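Local coordinates for protein putative branched-chain amino acid ABC transporter (Rhodospirillum rubrum ATCC 11170, PDB 3HUT) that probably binds branched-chain amino acids or related ligands outside the cytoplasmic membrane and delivers them to an ABC transporter, at residues Leu7-Pro12 against Arg22-Ala27; Pro128-Trp133 against Ala197-Met202; Ala311-Ala316 against Ile321-Pro326. All coordinates share one frame; numbering follows the deposited sequence.

Contact 1. Residues Leu7-Pro12 against Arg22-Ala27; sequences LGYELP and RVFQEA
Tyr9 and Phe24 meet because their first torsions send both rings into the gap between strand and helix: on Tyr9 the ring carbon CG stands anti to the backbone N (chi1 -160°), while on Phe24 it lies anti to the carbonyl carbon, beside the backbone N (chi1 -87°). The two side chains cross at about a right angle. The phenol end of Tyr9 arrives at the root of the phenylalanine, with Tyr9 OH 3.3 Å from Phe24 CD2 and 3.6 Å from Phe24 CB, and behind it Tyr9 CZ packs against Phe24 CD2 at 4.1 Å. Leu11, two residues further along the strand, slides past Phe24 in the opposite direction. Its CD2 methyl rests on Phe24 CB at 3.7 Å and also sits over one face of the Tyr9 ring, offset toward the rim, while Leu11 CB comes to the edge of the Phe24 ring.

No direct hydrogen bond joins the segments; a water does that job. The water donates a hydrogen bond to Phe24 O at 2.6 Å and lies 2.9 Å from Tyr9 OH, in the plane of the tyrosine ring, so the buried hydroxyl is tied to the helix backbone through one molecule. A phenylalanine here, lacking the hydroxyl, would probably leave the water without its strand-side partner and open a gap beside Phe24 CB and CG.

Pro102 touches both rings, closing the cluster from a loop. Strand 5-11 and helix 18-37 run nearly antiparallel here, their short axes at 152° and 9.6 Å apart, as expected of the first strand-helix step of a beta-alpha-beta crossover in a periplasmic binding protein domain.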
ATOM      1  N   LEU A   7      16.840  16.473  -0.662  1.00 10.05           N
ATOM      2  CA  LEU A   7      15.508  16.006  -0.301  1.00  9.99           C
ATOM      3  C   LEU A   7      15.620  15.580   1.158  1.00 11.01           C
ATOM      4  O   LEU A   7      16.646  15.039   1.571  1.00 10.73           O
ATOM      5  CB  LEU A   7      15.092  14.792  -1.138  1.00  8.71           C
ATOM      6  CG  LEU A   7      14.866  15.001  -2.636  1.00  8.54           C
ATOM      7  CD1 LEU A   7      14.584  13.652  -3.279  1.00  5.98           C
ATOM      8  CD2 LEU A   7      13.703  15.962  -2.863  1.00  6.56           C
ATOM      9  N   GLY A   8      14.585  15.838   1.944  1.00  9.97           N
ATOM     10  CA  GLY A   8      14.626  15.425   3.332  1.00  7.54           C
ATOM     11  C   GLY A   8      13.861  14.123   3.441  1.00  7.58           C
ATOM     12  O   GLY A   8      13.026  13.827   2.593  1.00  8.26           O
ATOM     13  N   TYR A   9      14.161  13.322   4.453  1.00  7.48           N
ATOM     14  CA  TYR A   9      13.434  12.078   4.643  1.00  8.03           C
ATOM     15  C   TYR A   9      13.304  11.840   6.138  1.00  8.61           C
ATOM     16  O   TYR A   9      14.291  11.556   6.813  1.00  6.96           O
ATOM     17  CB  TYR A   9      14.173  10.907   3.980  1.00  8.01           C
ATOM     18  CG  TYR A   9      13.312   9.681   3.708  1.00  9.74           C
ATOM     19  CD1 TYR A   9      13.644   8.787   2.685  1.00  9.99           C
ATOM     20  CD2 TYR A   9      12.162   9.420   4.458  1.00 10.38           C
ATOM     21  CE1 TYR A   9      12.849   7.671   2.407  1.00  9.84           C
ATOM     22  CE2 TYR A   9      11.362   8.307   4.189  1.00  8.85           C
ATOM     23  CZ  TYR A   9      11.710   7.439   3.160  1.00  8.81           C
ATOM     24  OH  TYR A   9      10.908   6.357   2.869  1.00  9.47           O
ATOM     25  N   GLU A  10      12.092  12.003   6.661  1.00  6.12           N
ATOM     26  CA  GLU A  10      11.860  11.756   8.074  1.00  7.93           C
ATOM     27  C   GLU A  10      11.288  10.347   8.174  1.00  7.84           C
ATOM     28  O   GLU A  10      10.348   9.994   7.456  1.00  7.45           O
ATOM     29  CB  GLU A  10      10.891  12.782   8.674  1.00  6.13           C
ATOM     30  CG  GLU A  10       9.561  12.937   7.942  1.00  6.92           C
ATOM     31  CD  GLU A  10       8.605  13.859   8.682  1.00  9.10           C
ATOM     32  OE1 GLU A  10       8.009  13.420   9.689  1.00  8.36           O
ATOM     33  OE2 GLU A  10       8.458  15.032   8.268  1.00  8.58           O
ATOM     34  N   LEU A  11      11.881   9.541   9.050  1.00  8.61           N
ATOM     35  CA  LEU A  11      11.465   8.159   9.252  1.00  8.48           C
ATOM     36  C   LEU A  11      11.904   7.655  10.625  1.00  9.19           C
ATOM     37  O   LEU A  11      12.842   8.187  11.227  1.00  8.32           O
ATOM     38  CB  LEU A  11      12.055   7.258   8.157  1.00  8.89           C
ATOM     39  CG  LEU A  11      13.487   7.503   7.661  1.00 10.93           C
ATOM     40  CD1 LEU A  11      14.424   7.793   8.814  1.00 10.43           C
ATOM     41  CD2 LEU A  11      13.965   6.292   6.876  1.00 11.81           C
ATOM     42  N   PRO A  12      11.224   6.624  11.140  1.00  9.70           N
ATOM     43  CA  PRO A  12      11.558   6.062  12.452  1.00 10.01           C
ATOM     44  C   PRO A  12      12.737   5.093  12.458  1.00 10.17           C
ATOM     45  O   PRO A  12      12.654   4.002  11.898  1.00 10.76           O
ATOM     46  CB  PRO A  12      10.250   5.401  12.876  1.00 10.71           C
ATOM     47  CG  PRO A  12       9.690   4.914  11.575  1.00  9.65           C
ATOM     48  CD  PRO A  12       9.951   6.075  10.634  1.00 10.25           C
ATOM     49  N   ARG A  22      14.246   1.369   8.866  1.00  7.34           N
ATOM     50  CA  ARG A  22      15.402   0.693   8.311  1.00  7.01           C
ATOM     51  C   ARG A  22      15.172   0.200   6.883  1.00  6.85           C
ATOM     52  O   ARG A  22      16.036   0.382   6.024  1.00  7.97           O
ATOM     53  CB  ARG A  22      15.834  -0.463   9.226  1.00  7.13           C
ATOM     54  CG  ARG A  22      16.555   0.020  10.491  1.00  8.54           C
ATOM     55  CD  ARG A  22      17.258  -1.119  11.232  1.00  6.69           C
ATOM     56  NE  ARG A  22      16.327  -2.060  11.849  1.00  8.70           N
ATOM     57  CZ  ARG A  22      15.765  -1.893  13.043  1.00 11.62           C
ATOM     58  NH1 ARG A  22      16.035  -0.811  13.767  1.00 12.01           N
ATOM     59  NH2 ARG A  22      14.946  -2.819  13.524  1.00 10.92           N
ATOM     60  N   VAL A  23      14.015  -0.397   6.608  1.00  7.95           N
ATOM     61  CA  VAL A  23      13.762  -0.887   5.256  1.00  8.66           C
ATOM     62  C   VAL A  23      13.505   0.278   4.301  1.00  9.29           C
ATOM     63  O   VAL A  23      13.708   0.155   3.095  1.00 11.07           O
ATOM     64  CB  VAL A  23      12.583  -1.905   5.210  1.00  9.53           C
ATOM     65  CG1 VAL A  23      12.892  -3.078   6.134  1.00  9.89           C
ATOM     66  CG2 VAL A  23      11.271  -1.242   5.595  1.00  7.20           C
ATOM     67  N   PHE A  24      13.066   1.409   4.846  1.00  8.77           N
ATOM     68  CA  PHE A  24      12.832   2.603   4.041  1.00  8.42           C
ATOM     69  C   PHE A  24      14.188   3.080   3.535  1.00  9.09           C
ATOM     70  O   PHE A  24      14.346   3.442   2.368  1.00  8.39           O
ATOM     71  CB  PHE A  24      12.211   3.721   4.890  1.00  6.84           C
ATOM     72  CG  PHE A  24      10.709   3.670   4.988  1.00  7.48           C
ATOM     73  CD1 PHE A  24       9.982   2.607   4.452  1.00  7.19           C
ATOM     74  CD2 PHE A  24      10.019   4.696   5.633  1.00  8.19           C
ATOM     75  CE1 PHE A  24       8.587   2.569   4.555  1.00  9.37           C
ATOM     76  CE2 PHE A  24       8.630   4.667   5.740  1.00  8.69           C
ATOM     77  CZ  PHE A  24       7.912   3.601   5.201  1.00  8.49           C
ATOM     78  N   GLN A  25      15.165   3.081   4.433  1.00  9.50           N
ATOM     79  CA  GLN A  25      16.508   3.526   4.097  1.00 10.42           C
ATOM     80  C   GLN A  25      17.201   2.551   3.146  1.00  9.39           C
ATOM     81  O   GLN A  25      17.954   2.967   2.270  1.00  9.03           O
ATOM     82  CB  GLN A  25      17.325   3.716   5.378  1.00 11.89           C
ATOM     83  CG  GLN A  25      18.675   4.378   5.170  1.00 19.68           C
ATOM     84  CD  GLN A  25      19.194   5.040   6.435  1.00 21.81           C
ATOM     85  OE1 GLN A  25      19.206   4.434   7.506  1.00 22.51           O
ATOM     86  NE2 GLN A  25      19.628   6.293   6.313  1.00 24.03           N
ATOM     87  N   GLU A  26      16.946   1.257   3.313  1.00  8.49           N
ATOM     88  CA  GLU A  26      17.553   0.264   2.434  1.00  9.08           C
ATOM     89  C   GLU A  26      17.020   0.469   1.015  1.00  8.93           C
ATOM     90  O   GLU A  26      17.778   0.478   0.047  1.00  8.46           O
ATOM     91  CB  GLU A  26      17.223  -1.150   2.913  1.00  9.98           C
ATOM     92  CG  GLU A  26      17.825  -1.510   4.266  1.00 12.37           C
ATOM     93  CD  GLU A  26      17.601  -2.966   4.635  1.00 16.28           C
ATOM     94  OE1 GLU A  26      16.475  -3.467   4.438  1.00 16.48           O
ATOM     95  OE2 GLU A  26      18.550  -3.610   5.131  1.00 18.56           O
ATOM     96  N   ALA A  27      15.709   0.649   0.905  1.00  8.32           N
ATOM     97  CA  ALA A  27      15.069   0.857  -0.385  1.00  7.96           C
ATOM     98  C   ALA A  27      15.477   2.199  -0.985  1.00  8.64           C
ATOM     99  O   ALA A  27      15.760   2.293  -2.182  1.00  8.61           O
ATOM    100  CB  ALA A  27      13.554   0.793  -0.227  1.00  8.85           C
TER
HETATM  101  O   HOH W   1      12.353   4.584   1.055  1.00 19.33           O

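Contact 2. Residues Pro128-Trp133 against Ala197-Met202; sequences PNNAAW and AIYLAM
Asn130 and Tyr199 alone carry this contact, and its polar part comes down to one close pair: one end of the Asn130 amide, modelled as ND2, lies 2.9 Å from Tyr199 OH, the amide coming in at the edge of the tyrosine ring.

The apolar part is small. Asn130 CB packs against Tyr199 CE1 at 3.7 Å, and the two side chains run roughly perpendicular to each other, with amide and ring planes 52° apart. On Tyr199 a chi1 of 179° swings the phenol away from the backbone N and across from the strand to the helix.

Aromatic stacking comes from outside the pair. Phe159 of helix 150-165 stacks with the Tyr199 ring, and the same phenylalanine touches Ala131, so two neighbouring helices share this patch; Ala248 of strand 246-249 touches Asn130.

Backbone pairing holds Tyr199 in the sheet, through Ala143 and Ile145 of strand 141-147. A helix packed on a parallel strand through side chains such as these is characteristic of the alpha/beta sandwich of a periplasmic binding protein domain.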
ATOM      1  N   PRO A 128     -13.710  -1.480  -4.217  1.00 11.80           N
ATOM      2  CA  PRO A 128     -14.284  -1.371  -5.560  1.00 11.24           C
ATOM      3  C   PRO A 128     -13.513  -2.220  -6.573  1.00  9.98           C
ATOM      4  O   PRO A 128     -14.096  -2.789  -7.492  1.00 11.15           O
ATOM      5  CB  PRO A 128     -14.178   0.121  -5.858  1.00 12.17           C
ATOM      6  CG  PRO A 128     -14.315   0.744  -4.498  1.00 11.37           C
ATOM      7  CD  PRO A 128     -13.442  -0.146  -3.649  1.00 11.63           C
ATOM      8  N   ASN A 129     -12.198  -2.299  -6.405  1.00  8.25           N
ATOM      9  CA  ASN A 129     -11.372  -3.088  -7.312  1.00  8.68           C
ATOM     10  C   ASN A 129     -11.818  -4.549  -7.309  1.00  8.22           C
ATOM     11  O   ASN A 129     -12.000  -5.161  -8.365  1.00  6.36           O
ATOM     12  CB  ASN A 129      -9.897  -3.002  -6.898  1.00 10.57           C
ATOM     13  CG  ASN A 129      -8.986  -3.836  -7.790  1.00 14.12           C
ATOM     14  OD1 ASN A 129      -8.789  -5.034  -7.561  1.00 15.89           O
ATOM     15  ND2 ASN A 129      -8.436  -3.206  -8.821  1.00 10.34           N
ATOM     16  N   ASN A 130     -12.015  -5.100  -6.116  1.00  7.95           N
ATOM     17  CA  ASN A 130     -12.417  -6.492  -5.999  1.00  7.16           C
ATOM     18  C   ASN A 130     -13.876  -6.732  -6.339  1.00  6.85           C
ATOM     19  O   ASN A 130     -14.242  -7.814  -6.804  1.00  7.94           O
ATOM     20  CB  ASN A 130     -12.085  -7.009  -4.601  1.00  7.84           C
ATOM     21  CG  ASN A 130     -10.597  -7.029  -4.348  1.00  8.70           C
ATOM     22  OD1 ASN A 130      -9.808  -7.107  -5.294  1.00  8.91           O
ATOM     23  ND2 ASN A 130     -10.196  -6.962  -3.080  1.00  8.72           N
ATOM     24  N   ALA A 131     -14.719  -5.733  -6.119  1.00  7.25           N
ATOM     25  CA  ALA A 131     -16.125  -5.907  -6.466  1.00  7.42           C
ATOM     26  C   ALA A 131     -16.202  -5.998  -7.992  1.00  6.55           C
ATOM     27  O   ALA A 131     -16.886  -6.864  -8.537  1.00  9.79           O
ATOM     28  CB  ALA A 131     -16.953  -4.737  -5.954  1.00  6.47           C
ATOM     29  N   ALA A 132     -15.482  -5.115  -8.679  1.00  6.95           N
ATOM     30  CA  ALA A 132     -15.473  -5.115 -10.144  1.00  7.83           C
ATOM     31  C   ALA A 132     -14.910  -6.434 -10.675  1.00  9.29           C
ATOM     32  O   ALA A 132     -15.381  -6.964 -11.681  1.00  9.17           O
ATOM     33  CB  ALA A 132     -14.640  -3.938 -10.673  1.00  8.02           C
ATOM     34  N   TRP A 133     -13.901  -6.957  -9.988  1.00  8.35           N
ATOM     35  CA  TRP A 133     -13.267  -8.211 -10.374  1.00  7.78           C
ATOM     36  C   TRP A 133     -14.278  -9.366 -10.294  1.00  8.00           C
ATOM     37  O   TRP A 133     -14.421 -10.156 -11.231  1.00  7.34           O
ATOM     38  CB  TRP A 133     -12.074  -8.470  -9.444  1.00  7.68           C
ATOM     39  CG  TRP A 133     -11.289  -9.737  -9.699  1.00  7.42           C
ATOM     40  CD1 TRP A 133     -11.432 -10.613 -10.740  1.00  5.88           C
ATOM     41  CD2 TRP A 133     -10.234 -10.257  -8.881  1.00  7.81           C
ATOM     42  NE1 TRP A 133     -10.530 -11.648 -10.617  1.00  8.70           N
ATOM     43  CE2 TRP A 133      -9.782 -11.452  -9.486  1.00  8.33           C
ATOM     44  CE3 TRP A 133      -9.624  -9.826  -7.695  1.00  8.61           C
ATOM     45  CZ2 TRP A 133      -8.749 -12.226  -8.939  1.00  7.92           C
ATOM     46  CZ3 TRP A 133      -8.593 -10.597  -7.153  1.00  9.71           C
ATOM     47  CH2 TRP A 133      -8.168 -11.780  -7.778  1.00  7.78           C
ATOM     48  N   ALA A 197     -20.384 -16.877  -4.101  1.00  8.56           N
ATOM     49  CA  ALA A 197     -18.996 -16.748  -3.684  1.00 10.03           C
ATOM     50  C   ALA A 197     -18.881 -15.998  -2.371  1.00 11.49           C
ATOM     51  O   ALA A 197     -19.864 -15.446  -1.867  1.00 11.24           O
ATOM     52  CB  ALA A 197     -18.188 -16.034  -4.765  1.00  8.96           C
ATOM     53  N   ILE A 198     -17.665 -15.977  -1.833  1.00 10.68           N
ATOM     54  CA  ILE A 198     -17.381 -15.313  -0.570  1.00 12.41           C
ATOM     55  C   ILE A 198     -16.226 -14.327  -0.709  1.00 11.10           C
ATOM     56  O   ILE A 198     -15.208 -14.633  -1.337  1.00 10.61           O
ATOM     57  CB  ILE A 198     -16.986 -16.350   0.511  1.00 13.63           C
ATOM     58  CG1 ILE A 198     -18.099 -17.387   0.664  1.00 14.33           C
ATOM     59  CG2 ILE A 198     -16.708 -15.645   1.841  1.00 14.61           C
ATOM     60  CD1 ILE A 198     -17.741 -18.541   1.585  1.00 16.24           C
ATOM     61  N   TYR A 199     -16.396 -13.139  -0.134  1.00  8.26           N
ATOM     62  CA  TYR A 199     -15.340 -12.138  -0.156  1.00  8.41           C
ATOM     63  C   TYR A 199     -14.915 -11.917   1.288  1.00  9.09           C
ATOM     64  O   TYR A 199     -15.745 -11.587   2.134  1.00  7.18           O
ATOM     65  CB  TYR A 199     -15.823 -10.805  -0.737  1.00  8.89           C
ATOM     66  CG  TYR A 199     -14.722  -9.766  -0.724  1.00  7.39           C
ATOM     67  CD1 TYR A 199     -13.623  -9.884  -1.580  1.00  8.66           C
ATOM     68  CD2 TYR A 199     -14.733  -8.711   0.193  1.00  7.21           C
ATOM     69  CE1 TYR A 199     -12.555  -8.982  -1.523  1.00  6.97           C
ATOM     70  CE2 TYR A 199     -13.664  -7.799   0.257  1.00  7.94           C
ATOM     71  CZ  TYR A 199     -12.582  -7.947  -0.604  1.00  9.05           C
ATOM     72  OH  TYR A 199     -11.516  -7.069  -0.550  1.00  9.97           O
ATOM     73  N   LEU A 200     -13.628 -12.102   1.569  1.00  8.13           N
ATOM     74  CA  LEU A 200     -13.124 -11.935   2.927  1.00  8.02           C
ATOM     75  C   LEU A 200     -12.352 -10.638   3.148  1.00  7.72           C
ATOM     76  O   LEU A 200     -11.278 -10.440   2.577  1.00  7.99           O
ATOM     77  CB  LEU A 200     -12.212 -13.112   3.299  1.00  7.58           C
ATOM     78  CG  LEU A 200     -12.835 -14.515   3.253  1.00  9.51           C
ATOM     79  CD1 LEU A 200     -11.787 -15.565   3.627  1.00  6.97           C
ATOM     80  CD2 LEU A 200     -14.027 -14.568   4.208  1.00  8.47           C
ATOM     81  N   ALA A 201     -12.899  -9.758   3.976  1.00  7.00           N
ATOM     82  CA  ALA A 201     -12.221  -8.515   4.302  1.00  7.27           C
ATOM     83  C   ALA A 201     -11.553  -8.788   5.639  1.00  8.88           C
ATOM     84  O   ALA A 201     -12.009  -8.310   6.681  1.00  7.78           O
ATOM     85  CB  ALA A 201     -13.229  -7.374   4.433  1.00  8.10           C
HETATM   86  N   MSE A 202     -10.500  -9.601   5.613  1.00  8.98           N
HETATM   87  CA  MSE A 202      -9.784  -9.925   6.835  1.00 11.82           C
HETATM   88  C   MSE A 202      -8.342 -10.335   6.545  1.00 11.03           C
HETATM   89  O   MSE A 202      -7.946 -10.494   5.383  1.00 10.55           O
HETATM   90  CB  MSE A 202     -10.501 -11.035   7.615  1.00 16.10           C
HETATM   91  CG  MSE A 202     -10.472 -12.422   7.002  1.00 20.38           C
HETATM   92 SE   MSE A 202     -11.494 -13.708   8.069  1.00 33.63          SE
HETATM   93  CE  MSE A 202     -13.203 -13.351   7.310  1.00 23.74           C
TER

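Contact 3. Residues Ala311-Ala316 against Ile321-Pro326; sequences ATDRYA and ITRFDP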
ATOM      1  N   ALA A 311       1.663  15.614 -10.870  1.00  6.09           N
ATOM      2  CA  ALA A 311       1.546  15.160 -12.260  1.00  6.66           C
ATOM      3  C   ALA A 311       1.729  13.646 -12.431  1.00  7.09           C
ATOM      4  O   ALA A 311       1.472  13.100 -13.507  1.00  8.65           O
ATOM      5  CB  ALA A 311       2.547  15.906 -13.131  1.00  5.76           C
ATOM      6  N   THR A 312       2.183  12.975 -11.378  1.00  6.77           N
ATOM      7  CA  THR A 312       2.387  11.524 -11.417  1.00  7.06           C
ATOM      8  C   THR A 312       1.103  10.886 -11.934  1.00  6.93           C
ATOM      9  O   THR A 312       0.050  10.990 -11.306  1.00  5.60           O
ATOM     10  CB  THR A 312       2.707  10.969 -10.016  1.00  7.24           C
ATOM     11  OG1 THR A 312       3.854  11.647  -9.489  1.00  7.10           O
ATOM     12  CG2 THR A 312       3.002   9.475 -10.089  1.00  9.26           C
ATOM     13  N   ASP A 313       1.193  10.211 -13.070  1.00  8.98           N
ATOM     14  CA  ASP A 313       0.003   9.638 -13.677  1.00 10.79           C
ATOM     15  C   ASP A 313       0.101   8.171 -14.077  1.00 11.67           C
ATOM     16  O   ASP A 313      -0.886   7.450 -14.039  1.00 11.90           O
ATOM     17  CB  ASP A 313      -0.339  10.470 -14.917  1.00 11.83           C
ATOM     18  CG  ASP A 313      -1.697  10.126 -15.508  1.00 13.06           C
ATOM     19  OD1 ASP A 313      -2.712  10.537 -14.927  1.00 15.73           O
ATOM     20  OD2 ASP A 313      -1.731   9.446 -16.543  1.00 17.43           O
ATOM     21  N   ARG A 314       1.297   7.733 -14.443  1.00 12.86           N
ATOM     22  CA  ARG A 314       1.502   6.381 -14.929  1.00 13.64           C
ATOM     23  C   ARG A 314       2.868   5.841 -14.483  1.00 12.57           C
ATOM     24  O   ARG A 314       3.590   5.226 -15.256  1.00 11.63           O
ATOM     25  CB  ARG A 314       1.378   6.444 -16.463  1.00 17.81           C
ATOM     26  CG  ARG A 314       1.845   5.261 -17.275  1.00 25.63           C
ATOM     27  CD  ARG A 314       0.702   4.339 -17.696  1.00 31.48           C
ATOM     28  NE  ARG A 314       1.169   3.287 -18.606  1.00 34.19           N
ATOM     29  CZ  ARG A 314       2.328   2.646 -18.475  1.00 36.19           C
ATOM     30  NH1 ARG A 314       3.151   2.949 -17.479  1.00 36.67           N
ATOM     31  NH2 ARG A 314       2.664   1.694 -19.333  1.00 38.10           N
ATOM     32  N   TYR A 315       3.216   6.071 -13.223  1.00 10.88           N
ATOM     33  CA  TYR A 315       4.495   5.613 -12.692  1.00 10.58           C
ATOM     34  C   TYR A 315       4.579   4.087 -12.661  1.00 10.70           C
ATOM     35  O   TYR A 315       3.751   3.434 -12.041  1.00 10.79           O
ATOM     36  CB  TYR A 315       4.701   6.156 -11.276  1.00  9.36           C
ATOM     37  CG  TYR A 315       6.072   5.857 -10.717  1.00  9.09           C
ATOM     38  CD1 TYR A 315       7.179   6.613 -11.096  1.00  9.29           C
ATOM     39  CD2 TYR A 315       6.271   4.785  -9.840  1.00  9.59           C
ATOM     40  CE1 TYR A 315       8.463   6.307 -10.619  1.00  8.53           C
ATOM     41  CE2 TYR A 315       7.547   4.472  -9.358  1.00  9.60           C
ATOM     42  CZ  TYR A 315       8.636   5.237  -9.754  1.00  9.41           C
ATOM     43  OH  TYR A 315       9.892   4.923  -9.298  1.00  9.97           O
ATOM     44  N   ALA A 316       5.598   3.533 -13.309  1.00  9.14           N
ATOM     45  CA  ALA A 316       5.784   2.085 -13.355  1.00 10.71           C
ATOM     46  C   ALA A 316       6.525   1.598 -12.111  1.00  8.98           C
ATOM     47  O   ALA A 316       7.700   1.254 -12.175  1.00 10.91           O
ATOM     48  CB  ALA A 316       6.563   1.701 -14.609  1.00 11.47           C
ATOM     49  N   ILE A 321       1.423   0.073 -11.490  1.00  9.19           N
ATOM     50  CA  ILE A 321       1.304   1.344 -12.195  1.00 10.17           C
ATOM     51  C   ILE A 321       0.549   2.283 -11.261  1.00  9.44           C
ATOM     52  O   ILE A 321      -0.583   1.996 -10.873  1.00  8.13           O
ATOM     53  CB  ILE A 321       0.541   1.170 -13.522  1.00 11.75           C
ATOM     54  CG1 ILE A 321       1.353   0.258 -14.447  1.00 13.40           C
ATOM     55  CG2 ILE A 321       0.281   2.533 -14.158  1.00 11.34           C
ATOM     56  CD1 ILE A 321       0.764   0.068 -15.836  1.00 19.08           C
ATOM     57  N   THR A 322       1.185   3.404 -10.916  1.00  7.77           N
ATOM     58  CA  THR A 322       0.636   4.374  -9.972  1.00  6.56           C
ATOM     59  C   THR A 322       0.271   5.745 -10.544  1.00  7.58           C
ATOM     60  O   THR A 322       1.023   6.323 -11.329  1.00  6.51           O
ATOM     61  CB  THR A 322       1.636   4.575  -8.816  1.00  7.79           C
ATOM     62  OG1 THR A 322       1.879   3.311  -8.182  1.00  7.12           O
ATOM     63  CG2 THR A 322       1.099   5.567  -7.794  1.00  7.95           C
ATOM     64  N   ARG A 323      -0.882   6.254 -10.109  1.00  6.44           N
ATOM     65  CA  ARG A 323      -1.428   7.542 -10.542  1.00  8.24           C
ATOM     66  C   ARG A 323      -1.903   8.378  -9.351  1.00  7.03           C
ATOM     67  O   ARG A 323      -2.448   7.840  -8.388  1.00  5.89           O
ATOM     68  CB  ARG A 323      -2.625   7.299 -11.477  1.00  6.70           C
ATOM     69  CG  ARG A 323      -3.366   8.567 -11.953  1.00 10.55           C
ATOM     70  CD  ARG A 323      -4.561   8.206 -12.849  1.00  9.57           C
ATOM     71  NE  ARG A 323      -5.150   9.373 -13.510  1.00 12.74           N
ATOM     72  CZ  ARG A 323      -6.302   9.936 -13.162  1.00 11.66           C
ATOM     73  NH1 ARG A 323      -7.011   9.445 -12.156  1.00 14.50           N
ATOM     74  NH2 ARG A 323      -6.749  10.996 -13.820  1.00 12.60           N
ATOM     75  N   PHE A 324      -1.677   9.690  -9.410  1.00  7.58           N
ATOM     76  CA  PHE A 324      -2.148  10.596  -8.360  1.00  7.83           C
ATOM     77  C   PHE A 324      -3.280  11.398  -9.015  1.00  8.62           C
ATOM     78  O   PHE A 324      -3.070  12.057 -10.040  1.00  7.83           O
ATOM     79  CB  PHE A 324      -1.042  11.561  -7.888  1.00  8.87           C
ATOM     80  CG  PHE A 324       0.081  10.898  -7.113  1.00  7.37           C
ATOM     81  CD1 PHE A 324      -0.069   9.623  -6.572  1.00  7.78           C
ATOM     82  CD2 PHE A 324       1.275  11.582  -6.887  1.00  6.14           C
ATOM     83  CE1 PHE A 324       0.954   9.041  -5.815  1.00  7.83           C
ATOM     84  CE2 PHE A 324       2.304  11.009  -6.130  1.00  5.92           C
ATOM     85  CZ  PHE A 324       2.142   9.738  -5.594  1.00  7.43           C
ATOM     86  N   ASP A 325      -4.472  11.333  -8.433  1.00  7.66           N
ATOM     87  CA  ASP A 325      -5.635  12.034  -8.979  1.00  8.63           C
ATOM     88  C   ASP A 325      -5.345  13.518  -9.217  1.00  8.74           C
ATOM     89  O   ASP A 325      -4.872  14.215  -8.319  1.00  8.42           O
ATOM     90  CB  ASP A 325      -6.824  11.903  -8.029  1.00  9.70           C
ATOM     91  CG  ASP A 325      -8.125  12.314  -8.676  1.00 10.90           C
ATOM     92  OD1 ASP A 325      -8.762  11.455  -9.327  1.00 12.61           O
ATOM     93  OD2 ASP A 325      -8.498  13.496  -8.552  1.00  9.27           O
ATOM     94  N   PRO A 326      -5.639  14.018 -10.429  1.00  8.55           N
ATOM     95  CA  PRO A 326      -5.397  15.426 -10.762  1.00  9.26           C
ATOM     96  C   PRO A 326      -6.183  16.403  -9.898  1.00  9.74           C
ATOM     97  O   PRO A 326      -5.785  17.552  -9.728  1.00 10.72           O
ATOM     98  CB  PRO A 326      -5.779  15.504 -12.242  1.00  9.48           C
ATOM     99  CG  PRO A 326      -6.819  14.454 -12.386  1.00  9.85           C
ATOM    100  CD  PRO A 326      -6.264  13.309 -11.563  1.00  8.27           C
TER
HETATM  101  O   HOH W   2      -4.555  11.853 -16.081  1.00 15.37           O
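Tyr315 and Thr322 form an antiparallel hydrogen-bonded pair, and each satisfies the other's backbone: Tyr315 N gives to Thr322 O at 2.9 Å, and Thr322 N to Tyr315 O at 2.8 Å. Tyr315 O also receives the CA-H of Ile321, with Ile321 CA 3.2 Å away. Further along, Phe324 N donates to Thr312 O at 2.9 Å.

The hydroxyls look elsewhere: Thr312 OG1 is hydrogen-bonded to Leu309 O and Thr322 OG1 to Gly320 O. Thr312 meets the Phe324 ring with its carbons: Thr312 CB is 3.5 Å from Phe324 CD2, and the CG2 methyl makes a CH-pi contact over one face of the ring.

Asp313 and Arg323 run side by side. A chi1 of -170° turns the Asp313 carboxylate back alongside the arginine, bringing OD1 to Arg323 NE at 3.1 Å in a salt bridge whose N-H...O angle is a bent 144°; the carboxylate is met from above its plane. A water donates to the same OD1 and accepts from Arg323 NH2, while Arg323 NH1 has a long salt bridge to Asp325 OD1. Nearby, Ile321 CD1 covers one face of the Arg314 guanidinium, 4.0 Å from Arg314 CZ. Pairing close in sequence, joined by a four-residue connection, makes this a beta hairpin, with strand 322-324 also paired to strand 331-341.

In the fold
Contacts 1 and 2 are buried, each laying a helix on a parallel strand, but in different sheets. Their centres lie about 33 Å apart on opposite sides of the chain's centre, which fits the two lobes of a periplasmic binding protein. Contact 3, only partly buried, pairs neighbouring strands; strand 322-324 also pairs with strand 331-341, which in turn pairs with strand 246-249 of the sheet holding contact 2's strand. Helix 277-296 touches contact 1 through Leu7 and contact 3 through Thr312, Tyr315 and Phe324. The chemistry differs too: rings and a bridging water in contact 1, an amide-phenol meeting in contact 2, backbone bonds and a salt bridge toward the surface in contact 3.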